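Oxalate biosynthetic component 1 (Burkholderia thailandensis, PDB 5IKY) probably produces oxalate in a quorum-sensing-dependent pathway, as a bifunctional enzyme that pairs a serine hydrolase of the alpha/beta-hydrolase fold with a lyase activity. Local coordinates at residues Ser312-Gly316 and Asn328-Leu333; Val375-Leu379 and Leu439-Phe443. All coordinates share one frame; numbering follows the deposited sequence.

Contact 1: Ser312-Gly316 and Asn328-Leu333; sequences SFSPG and NPNAFL
Leu333 overlaps the outer end of the Phe313 ring with one methyl and reaches the following turn with the other. Its CD2 stands 3.6 Å from CE1 of Phe313, in an approach that is oblique to the ring, while CB of Leu333 lies 3.9 Å from Phe313 CZ and the carbonyl O of Leu333 meets the ring edge in its plane. The ring gets there because CG of Phe313 is swung opposite the backbone N (chi1 -171°), which carries it out from the strand end toward the helix. CD1 of Leu333 passes on to the backbone beyond, 3.6 Å from CA of Pro315 and 3.7 Å from the carbonyl O of Ser314.

The chain is bent at this point into an inverse gamma turn centred on Pro315, closed by a 2.7 Å hydrogen bond from Gly316 N to Ser314 O. Against the far end of the turn lies Asn328, whose ND2 donates to Gly316 O at 2.7 Å; the donor stands above the carbonyl plane, and the N-H...O angle is 149°. CB of Asn328 packs on Ser314 O at 3.2 Å. A partner at each end of this buried amide, Gly316 O on ND2 and Arg294 on OD1, limits its rotation.

The Ser314 side chain is about 9 Å from the bound magnesium ion. In the TIM-barrel-like part of the chain, which partly matches the beta-keto acid cleavage enzyme family, the contact joins the C-terminal end of strand 310-313 to the start of helix 330-343, with Pro329 at its N-cap. Strand 346-351 flanks Phe313 and Pro315, and helix 354-360 packs on Ser314 and Pro315.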
ATOM      1  N   SER A 312       1.399  14.080 -20.070  1.00 43.81           N
ATOM      2  CA  SER A 312       1.087  13.713 -21.448  1.00 41.73           C
ATOM      3  C   SER A 312       1.692  14.688 -22.450  1.00 38.80           C
ATOM      4  O   SER A 312       1.764  15.893 -22.208  1.00 49.90           O
ATOM      5  CB  SER A 312      -0.429  13.636 -21.647  1.00 37.26           C
ATOM      6  OG  SER A 312      -0.960  12.502 -20.990  1.00 70.29           O
ATOM      7  N   PHE A 313       2.120  14.149 -23.585  1.00 42.19           N
ATOM      8  CA  PHE A 313       2.792  14.931 -24.608  1.00 43.31           C
ATOM      9  C   PHE A 313       2.551  14.290 -25.972  1.00 49.35           C
ATOM     10  O   PHE A 313       2.932  13.144 -26.200  1.00 57.72           O
ATOM     11  CB  PHE A 313       4.292  15.023 -24.304  1.00 43.08           C
ATOM     12  CG  PHE A 313       5.042  15.984 -25.184  1.00 48.31           C
ATOM     13  CD1 PHE A 313       5.073  17.337 -24.887  1.00 39.55           C
ATOM     14  CD2 PHE A 313       5.730  15.531 -26.300  1.00 47.00           C
ATOM     15  CE1 PHE A 313       5.769  18.224 -25.691  1.00 57.23           C
ATOM     16  CE2 PHE A 313       6.428  16.414 -27.108  1.00 39.55           C
ATOM     17  CZ  PHE A 313       6.447  17.762 -26.802  1.00 52.41           C
ATOM     18  N   SER A 314       1.901  15.023 -26.872  1.00 46.56           N
ATOM     19  CA  SER A 314       1.638  14.513 -28.215  1.00 52.38           C
ATOM     20  C   SER A 314       2.217  15.439 -29.279  1.00 45.74           C
ATOM     21  O   SER A 314       1.669  16.506 -29.547  1.00 47.04           O
ATOM     22  CB  SER A 314       0.136  14.329 -28.437  1.00 50.77           C
ATOM     23  OG  SER A 314      -0.380  13.304 -27.604  1.00 69.30           O
ATOM     24  N   PRO A 315       3.337  15.031 -29.889  1.00 51.66           N
ATOM     25  CA  PRO A 315       3.977  15.864 -30.911  1.00 51.17           C
ATOM     26  C   PRO A 315       3.222  15.824 -32.238  1.00 58.52           C
ATOM     27  O   PRO A 315       3.753  15.346 -33.240  1.00 61.83           O
ATOM     28  CB  PRO A 315       5.368  15.242 -31.043  1.00 47.72           C
ATOM     29  CG  PRO A 315       5.161  13.808 -30.687  1.00 53.86           C
ATOM     30  CD  PRO A 315       4.086  13.789 -29.634  1.00 50.08           C
ATOM     31  N   GLY A 316       1.990  16.322 -32.232  1.00 46.27           N
ATOM     32  CA  GLY A 316       1.171  16.370 -33.429  1.00 52.11           C
ATOM     33  C   GLY A 316      -0.306  16.413 -33.091  1.00 67.10           C
ATOM     34  O   GLY A 316      -0.687  16.181 -31.944  1.00 54.22           O
ATOM     35  N   ASN A 328      -1.742  20.282 -31.348  1.00 60.60           N
ATOM     36  CA  ASN A 328      -0.534  20.525 -30.573  1.00 57.53           C
ATOM     37  C   ASN A 328       0.516  21.264 -31.402  1.00 58.21           C
ATOM     38  O   ASN A 328       1.457  20.651 -31.904  1.00 52.17           O
ATOM     39  CB  ASN A 328       0.045  19.207 -30.041  1.00 57.44           C
ATOM     40  CG  ASN A 328      -0.946  18.431 -29.180  1.00 60.22           C
ATOM     41  OD1 ASN A 328      -1.127  18.727 -28.000  1.00 50.62           O
ATOM     42  ND2 ASN A 328      -1.584  17.427 -29.770  1.00 45.42           N
ATOM     43  N   PRO A 329       0.348  22.587 -31.554  1.00 56.80           N
ATOM     44  CA  PRO A 329       1.286  23.413 -32.322  1.00 52.22           C
ATOM     45  C   PRO A 329       2.705  23.346 -31.762  1.00 59.67           C
ATOM     46  O   PRO A 329       2.888  23.099 -30.569  1.00 61.24           O
ATOM     47  CB  PRO A 329       0.708  24.825 -32.185  1.00 48.99           C
ATOM     48  CG  PRO A 329      -0.738  24.611 -31.893  1.00 44.50           C
ATOM     49  CD  PRO A 329      -0.786  23.377 -31.045  1.00 45.87           C
ATOM     50  N   ASN A 330       3.691  23.575 -32.624  1.00 49.76           N
ATOM     51  CA  ASN A 330       5.093  23.385 -32.273  1.00 49.87           C
ATOM     52  C   ASN A 330       5.608  24.342 -31.197  1.00 61.82           C
ATOM     53  O   ASN A 330       6.323  23.923 -30.286  1.00 74.32           O
ATOM     54  CB  ASN A 330       5.956  23.501 -33.531  1.00 50.07           C
ATOM     55  CG  ASN A 330       5.697  22.377 -34.518  1.00 59.14           C
ATOM     56  OD1 ASN A 330       5.514  21.224 -34.125  1.00 58.78           O
ATOM     57  ND2 ASN A 330       5.678  22.707 -35.804  1.00 59.77           N
ATOM     58  N   ALA A 331       5.256  25.621 -31.303  1.00 49.87           N
ATOM     59  CA  ALA A 331       5.681  26.602 -30.305  1.00 56.98           C
ATOM     60  C   ALA A 331       5.093  26.275 -28.940  1.00 65.91           C
ATOM     61  O   ALA A 331       5.746  26.453 -27.913  1.00 69.52           O
ATOM     62  CB  ALA A 331       5.281  28.002 -30.722  1.00 48.69           C
ATOM     63  N   PHE A 332       3.851  25.806 -28.942  1.00 57.58           N
ATOM     64  CA  PHE A 332       3.189  25.390 -27.715  1.00 50.72           C
ATOM     65  C   PHE A 332       3.935  24.230 -27.075  1.00 55.86           C
ATOM     66  O   PHE A 332       4.263  24.268 -25.888  1.00 54.53           O
ATOM     67  CB  PHE A 332       1.736  24.996 -27.989  1.00 51.49           C
ATOM     68  CG  PHE A 332       1.118  24.183 -26.891  1.00 51.09           C
ATOM     69  CD1 PHE A 332       0.778  24.770 -25.685  1.00 47.54           C
ATOM     70  CD2 PHE A 332       0.877  22.830 -27.066  1.00 51.52           C
ATOM     71  CE1 PHE A 332       0.216  24.022 -24.671  1.00 44.44           C
ATOM     72  CE2 PHE A 332       0.311  22.076 -26.057  1.00 57.89           C
ATOM     73  CZ  PHE A 332      -0.022  22.672 -24.859  1.00 44.82           C
ATOM     74  N   LEU A 333       4.199  23.201 -27.875  1.00 41.23           N
ATOM     75  CA  LEU A 333       4.925  22.025 -27.408  1.00 59.02           C
ATOM     76  C   LEU A 333       6.313  22.380 -26.891  1.00 55.80           C
ATOM     77  O   LEU A 333       6.807  21.762 -25.948  1.00 55.37           O
ATOM     78  CB  LEU A 333       5.030  20.992 -28.527  1.00 41.03           C
ATOM     79  CG  LEU A 333       3.699  20.344 -28.901  1.00 53.07           C
ATOM     80  CD1 LEU A 333       3.881  19.387 -30.061  1.00 46.86           C
ATOM     81  CD2 LEU A 333       3.119  19.621 -27.693  1.00 40.30           C
TER

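Contact 2: Val375-Leu379 and Leu439-Phe443; sequences VLFML and LRDNF
Segment 375-379, on strand 375-380, runs past the last turn of helix 418-442 with no backbone contact: the nearest CA atoms, of Val375 and Phe443, are 7.4 Å apart, and those of Phe377 and Leu439 are 8.6 Å apart. Side chains fill the gap, and Phe377 takes the middle. CD2 of Leu439 sits over one face of the Phe377 ring, a CH-pi contact 4.0 Å from the ring centroid and displaced toward the rim. The outer edge of the Phe377 ring meets Phe443 instead, CZ coming 3.5 Å from Phe443 CE2 and lying over a face of that ring near its rim; the two planes are inclined at 57°, neither stacked nor perpendicular.

Strand and helix belong to the TIM-barrel-like part, where helix 418-442 leads into the neighbouring parallel strand 446-451, in a beta-alpha-beta crossover, and covers the outside of the sheet. Phe443, the first residue to leave the helical path, turns its side chain back toward the strand, with CG opposite its own carbonyl carbon (chi1 -67°). CG2 of Val375 lies 3.9 Å from Phe443 CD1, and CD2 of Leu379 approaches CD1 of Leu439 at 4.2 Å.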
ATOM      1  N   VAL A 375      12.995   7.505 -22.643  1.00 44.56           N
ATOM      2  CA  VAL A 375      11.841   8.181 -23.212  1.00 43.12           C
ATOM      3  C   VAL A 375      10.626   7.276 -23.083  1.00 42.90           C
ATOM      4  O   VAL A 375      10.695   6.087 -23.387  1.00 49.83           O
ATOM      5  CB  VAL A 375      12.085   8.557 -24.693  1.00 39.58           C
ATOM      6  CG1 VAL A 375      10.897   9.309 -25.268  1.00 39.17           C
ATOM      7  CG2 VAL A 375      13.338   9.396 -24.809  1.00 39.33           C
ATOM      8  N   LEU A 376       9.515   7.837 -22.620  1.00 41.07           N
ATOM      9  CA  LEU A 376       8.324   7.042 -22.338  1.00 38.01           C
ATOM     10  C   LEU A 376       7.296   7.136 -23.456  1.00 43.61           C
ATOM     11  O   LEU A 376       6.935   8.233 -23.885  1.00 43.69           O
ATOM     12  CB  LEU A 376       7.700   7.489 -21.018  1.00 37.40           C
ATOM     13  CG  LEU A 376       8.669   7.610 -19.844  1.00 38.82           C
ATOM     14  CD1 LEU A 376       7.959   8.176 -18.632  1.00 37.75           C
ATOM     15  CD2 LEU A 376       9.290   6.259 -19.532  1.00 43.95           C
ATOM     16  N   PHE A 377       6.810   5.989 -23.919  1.00 48.95           N
ATOM     17  CA  PHE A 377       5.832   5.967 -24.999  1.00 50.23           C
ATOM     18  C   PHE A 377       4.549   5.246 -24.613  1.00 51.02           C
ATOM     19  O   PHE A 377       4.574   4.215 -23.943  1.00 50.26           O
ATOM     20  CB  PHE A 377       6.429   5.321 -26.251  1.00 45.39           C
ATOM     21  CG  PHE A 377       7.456   6.169 -26.936  1.00 48.09           C
ATOM     22  CD1 PHE A 377       7.071   7.178 -27.800  1.00 45.03           C
ATOM     23  CD2 PHE A 377       8.806   5.963 -26.713  1.00 43.09           C
ATOM     24  CE1 PHE A 377       8.015   7.964 -28.436  1.00 49.45           C
ATOM     25  CE2 PHE A 377       9.754   6.743 -27.344  1.00 52.90           C
ATOM     26  CZ  PHE A 377       9.358   7.747 -28.207  1.00 45.85           C
ATOM     27  N   MET A 378       3.430   5.809 -25.061  1.00 61.93           N
ATOM     28  CA  MET A 378       2.107   5.245 -24.839  1.00 47.33           C
ATOM     29  C   MET A 378       1.433   4.955 -26.179  1.00 50.47           C
ATOM     30  O   MET A 378       1.112   5.880 -26.926  1.00 53.64           O
ATOM     31  CB  MET A 378       1.248   6.209 -24.018  1.00 62.43           C
ATOM     32  CG  MET A 378       0.154   5.542 -23.209  1.00 59.40           C
ATOM     33  SD  MET A 378       0.804   4.201 -22.211  1.00280.39           S
ATOM     34  CE  MET A 378      -0.264   2.887 -22.761  1.00 39.44           C
ATOM     35  N   LEU A 379       1.224   3.680 -26.486  1.00 45.61           N
ATOM     36  CA  LEU A 379       0.570   3.311 -27.739  1.00 52.14           C
ATOM     37  C   LEU A 379      -0.943   3.273 -27.588  1.00 54.71           C
ATOM     38  O   LEU A 379      -1.496   2.355 -26.982  1.00 55.54           O
ATOM     39  CB  LEU A 379       1.067   1.955 -28.244  1.00 48.14           C
ATOM     40  CG  LEU A 379       2.536   1.847 -28.653  1.00 55.74           C
ATOM     41  CD1 LEU A 379       2.802   0.490 -29.289  1.00 43.46           C
ATOM     42  CD2 LEU A 379       2.926   2.978 -29.594  1.00 51.26           C
ATOM     43  N   LEU A 439      10.178   3.083 -33.151  1.00 53.45           N
ATOM     44  CA  LEU A 439      10.467   3.840 -31.935  1.00 52.26           C
ATOM     45  C   LEU A 439      11.746   3.356 -31.246  1.00 44.22           C
ATOM     46  O   LEU A 439      12.541   4.164 -30.773  1.00 67.59           O
ATOM     47  CB  LEU A 439       9.285   3.758 -30.966  1.00 46.08           C
ATOM     48  CG  LEU A 439       8.016   4.502 -31.390  1.00 54.68           C
ATOM     49  CD1 LEU A 439       6.869   4.193 -30.443  1.00 47.03           C
ATOM     50  CD2 LEU A 439       8.270   5.999 -31.455  1.00 49.77           C
ATOM     51  N   ARG A 440      11.937   2.041 -31.190  1.00 57.97           N
ATOM     52  CA  ARG A 440      13.143   1.467 -30.592  1.00 64.45           C
ATOM     53  C   ARG A 440      14.397   1.820 -31.394  1.00 62.93           C
ATOM     54  O   ARG A 440      15.468   2.021 -30.824  1.00 69.21           O
ATOM     55  CB  ARG A 440      13.024  -0.055 -30.485  1.00 53.56           C
ATOM     56  CG  ARG A 440      11.736  -0.564 -29.868  1.00 51.10           C
ATOM     57  CD  ARG A 440      11.870  -0.851 -28.388  1.00 45.81           C
ATOM     58  NE  ARG A 440      10.888  -1.842 -27.960  1.00 57.96           N
ATOM     59  CZ  ARG A 440      10.511  -2.030 -26.698  1.00 69.84           C
ATOM     60  NH1 ARG A 440       9.610  -2.958 -26.409  1.00 66.39           N
ATOM     61  NH2 ARG A 440      11.026  -1.285 -25.728  1.00 65.04           N
ATOM     62  N   ASP A 441      14.261   1.889 -32.715  1.00 56.36           N
ATOM     63  CA  ASP A 441      15.401   2.165 -33.586  1.00 55.29           C
ATOM     64  C   ASP A 441      15.884   3.609 -33.474  1.00 52.23           C
ATOM     65  O   ASP A 441      17.068   3.889 -33.654  1.00 78.65           O
ATOM     66  CB  ASP A 441      15.053   1.849 -35.042  1.00 59.24           C
ATOM     67  CG  ASP A 441      14.908   0.361 -35.297  1.00 86.54           C
ATOM     68  OD1 ASP A 441      15.223  -0.433 -34.385  1.00 98.07           O
ATOM     69  OD2 ASP A 441      14.483  -0.016 -36.411  1.00 89.82           O
ATOM     70  N   ASN A 442      14.965   4.521 -33.176  1.00 60.49           N
ATOM     71  CA  ASN A 442      15.311   5.934 -33.063  1.00 54.17           C
ATOM     72  C   ASN A 442      15.480   6.401 -31.619  1.00 61.55           C
ATOM     73  O   ASN A 442      15.895   7.532 -31.369  1.00 67.11           O
ATOM     74  CB  ASN A 442      14.257   6.790 -33.764  1.00 54.63           C
ATOM     75  CG  ASN A 442      14.297   6.636 -35.270  1.00 66.49           C
ATOM     76  OD1 ASN A 442      14.964   7.403 -35.967  1.00 63.89           O
ATOM     77  ND2 ASN A 442      13.587   5.637 -35.783  1.00 59.54           N
ATOM     78  N   PHE A 443      15.165   5.528 -30.669  1.00 47.17           N
ATOM     79  CA  PHE A 443      15.340   5.850 -29.259  1.00 51.57           C
ATOM     80  C   PHE A 443      16.009   4.689 -28.533  1.00 64.06           C
ATOM     81  O   PHE A 443      15.335   3.761 -28.083  1.00 56.59           O
ATOM     82  CB  PHE A 443      13.996   6.188 -28.605  1.00 42.10           C
ATOM     83  CG  PHE A 443      13.384   7.467 -29.107  1.00 46.63           C
ATOM     84  CD1 PHE A 443      13.819   8.691 -28.629  1.00 45.58           C
ATOM     85  CD2 PHE A 443      12.370   7.445 -30.053  1.00 43.82           C
ATOM     86  CE1 PHE A 443      13.259   9.871 -29.087  1.00 50.95           C
ATOM     87  CE2 PHE A 443      11.807   8.623 -30.514  1.00 48.33           C
ATOM     88  CZ  PHE A 443      12.252   9.836 -30.031  1.00 44.19           C
TER

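How the contacts relate
Both contacts are buried and reach the same parallel sheet of the TIM-barrel-like part, with centres about 16 Å apart and no direct touch. Strand 346-351 lies between strands 310-313 and 375-380, and Ile349 touches Phe313 and Pro315 of contact 1 as well as Phe377 of contact 2. Contact 1 forms where a strand ends and a helix begins, nearer the magnesium ion, and pairs leucine-phenylalanine packing with a buried hydrogen bond from a side-chain amide to a backbone carbonyl at the turn. Contact 2 joins the body of a strand to a helix end, farther from the metal, and is wholly apolar across its two segments.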